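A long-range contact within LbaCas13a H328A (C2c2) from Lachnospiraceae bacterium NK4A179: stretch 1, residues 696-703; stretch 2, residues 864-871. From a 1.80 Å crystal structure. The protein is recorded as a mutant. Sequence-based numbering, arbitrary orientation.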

# COMPACT_ATOMS: atom_id res chain seq x y z
N ASN A 696 16.92 12.58 33.52
CA ASN A 696 17.43 11.89 32.34
C ASN A 696 18.94 12.02 32.26
O ASN A 696 19.67 11.16 32.76
CB ASN A 696 16.75 12.44 31.08
CG ASN A 696 15.25 12.30 31.14
OD1 ASN A 696 14.73 11.34 31.71
ND2 ASN A 696 14.53 13.27 30.56
N LEU A 697 19.43 13.09 31.64
CA LEU A 697 20.85 13.29 31.45
C LEU A 697 21.41 14.50 32.19
O LEU A 697 22.60 14.51 32.51
CB LEU A 697 21.18 13.44 29.96
CG LEU A 697 20.91 12.22 29.09
CD1 LEU A 697 21.29 12.54 27.66
CD2 LEU A 697 21.66 10.98 29.57
N GLY A 698 20.60 15.52 32.44
CA GLY A 698 21.08 16.68 33.17
C GLY A 698 22.15 17.46 32.45
O GLY A 698 22.96 18.13 33.10
N ILE A 699 22.19 17.38 31.12
CA ILE A 699 23.20 18.11 30.37
C ILE A 699 22.81 19.59 30.37
O ILE A 699 21.71 19.95 29.94
CB ILE A 699 23.34 17.58 28.94
CG1 ILE A 699 23.58 16.07 28.95
CG2 ILE A 699 24.47 18.29 28.24
CD1 ILE A 699 23.58 15.45 27.57
N GLU A 700 23.71 20.44 30.83
CA GLU A 700 23.55 21.87 30.63
C GLU A 700 24.85 22.43 30.09
O GLU A 700 25.91 22.24 30.68
CB GLU A 700 23.11 22.59 31.91
CG GLU A 700 21.61 22.87 31.94
CD GLU A 700 21.18 24.07 31.09
OE1 GLU A 700 20.22 24.76 31.50
OE2 GLU A 700 21.79 24.33 30.03
N LEU A 701 24.76 23.09 28.94
CA LEU A 701 25.92 23.59 28.24
C LEU A 701 26.19 25.02 28.69
O LEU A 701 25.36 25.92 28.45
CB LEU A 701 25.69 23.52 26.73
CG LEU A 701 26.80 24.11 25.87
CD1 LEU A 701 27.95 23.12 25.77
CD2 LEU A 701 26.25 24.47 24.49
N ASP A 702 27.33 25.24 29.35
CA ASP A 702 27.70 26.57 29.82
C ASP A 702 28.27 27.37 28.66
O ASP A 702 29.34 27.03 28.13
CB ASP A 702 28.71 26.47 30.96
CG ASP A 702 28.09 25.91 32.22
OD1 ASP A 702 26.85 26.04 32.38
OD2 ASP A 702 28.84 25.35 33.05
N LEU A 703 27.55 28.40 28.25
CA LEU A 703 28.06 29.34 27.25
C LEU A 703 28.16 30.74 27.87
O LEU A 703 28.09 31.75 27.17
CB LEU A 703 27.17 29.34 26.01
CG LEU A 703 27.02 28.00 25.28
CD1 LEU A 703 26.01 28.11 24.16
CD2 LEU A 703 28.35 27.51 24.75
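Stretch 2, residues 864-871: FVLKPYKH

Stretch 2 runs in the same direction as stretch 1, as the CA register indicates: I699 CA lies 5.5 Å from L866 CA, L701 CA lies 6.4 Å from P868 CA, and L703 CA lies 7.4 Å from K870 CA. Both chains advance two residues per step while the CA distances widen, so the backbones diverge toward their C-terminal ends. No hydrogen bond crosses between them; the contact is one of apolar packing, burying 388 Å² in all.

F864 to L866 have helical phi/psi, and K867 N bonds back to F864 O at 3.1 Å; F864 itself stays out of reach. V865 meets I699 through its carbonyl, V865 O to I699 CD1 at 3.9 Å, and its CG1 lies 4.2 Å from the same CD1. L866 (chi1 m, chi2 t) brings its CD2 to 3.7 Å from L697 CD2 and 4.2 Å from I699 CG1, thus touching two residues of stretch 1. K867 has its CA-to-CB bond pointing away, and its NZ bonds to L866 O at 2.9 Å. P868 points toward stretch 1: its CG is 3.7 Å from I699 CG2 and its CB 3.8 Å from L701 CD1. From here the backbone is extended. Y869 points away, whereas K870 points toward stretch 1, placing its CB 3.7 Å from L703 CD2.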

# COMPACT_ATOMS: atom_id res chain seq x y z
N PHE A 864 31.07 10.63 28.51
CA PHE A 864 31.65 11.90 28.09
C PHE A 864 30.61 12.81 27.46
O PHE A 864 30.77 14.04 27.47
CB PHE A 864 32.83 11.69 27.14
CG PHE A 864 32.46 11.27 25.74
CD1 PHE A 864 32.07 12.21 24.78
CD2 PHE A 864 32.54 9.93 25.36
CE1 PHE A 864 31.74 11.82 23.49
CE2 PHE A 864 32.22 9.54 24.06
CZ PHE A 864 31.82 10.49 23.13
N VAL A 865 29.52 12.23 26.94
CA VAL A 865 28.43 13.01 26.37
C VAL A 865 27.85 13.98 27.39
O VAL A 865 27.44 15.09 27.03
CB VAL A 865 27.36 12.05 25.80
CG1 VAL A 865 26.07 12.78 25.51
CG2 VAL A 865 27.89 11.33 24.57
N LEU A 866 27.82 13.59 28.67
CA LEU A 866 27.22 14.45 29.69
C LEU A 866 28.02 15.71 29.97
O LEU A 866 27.50 16.61 30.62
CB LEU A 866 27.03 13.68 31.00
CG LEU A 866 26.36 12.30 30.92
CD1 LEU A 866 26.33 11.65 32.29
CD2 LEU A 866 24.96 12.41 30.35
N LYS A 867 29.26 15.81 29.48
CA LYS A 867 30.12 16.95 29.80
C LYS A 867 30.60 17.67 28.54
O LYS A 867 31.80 17.68 28.23
CB LYS A 867 31.31 16.48 30.63
CG LYS A 867 30.90 15.92 31.99
CD LYS A 867 30.48 17.05 32.93
CE LYS A 867 29.46 16.57 33.95
NZ LYS A 867 28.06 16.75 33.47
N PRO A 868 29.68 18.30 27.80
CA PRO A 868 30.10 19.06 26.63
C PRO A 868 30.83 20.33 27.04
O PRO A 868 30.57 20.90 28.11
CB PRO A 868 28.78 19.40 25.94
CG PRO A 868 27.80 19.47 27.06
CD PRO A 868 28.23 18.42 28.04
N TYR A 869 31.73 20.77 26.18
CA TYR A 869 32.43 22.03 26.39
C TYR A 869 32.66 22.66 25.02
O TYR A 869 33.33 22.07 24.17
CB TYR A 869 33.74 21.83 27.17
CG TYR A 869 34.87 21.22 26.36
CD1 TYR A 869 34.78 19.92 25.86
CD2 TYR A 869 36.02 21.96 26.09
CE1 TYR A 869 35.81 19.38 25.12
CE2 TYR A 869 37.05 21.42 25.35
CZ TYR A 869 36.94 20.13 24.87
OH TYR A 869 37.97 19.59 24.13
N LYS A 870 32.07 23.83 24.81
CA LYS A 870 32.23 24.52 23.53
C LYS A 870 33.67 24.95 23.35
O LYS A 870 34.29 25.51 24.26
CB LYS A 870 31.30 25.73 23.47
CG LYS A 870 31.05 26.25 22.06
CD LYS A 870 31.95 27.44 21.75
CE LYS A 870 32.04 27.70 20.26
NZ LYS A 870 32.83 28.94 19.99
N HIS A 871 34.22 24.68 22.17
CA HIS A 871 35.55 25.15 21.81
C HIS A 871 35.61 25.31 20.29
O HIS A 871 34.62 25.08 19.59
CB HIS A 871 36.65 24.23 22.34
CG HIS A 871 36.56 22.81 21.86
ND1 HIS A 871 35.53 21.97 22.21
CD2 HIS A 871 37.40 22.08 21.09
CE1 HIS A 871 35.73 20.78 21.66
NE2 HIS A 871 36.86 20.82 20.98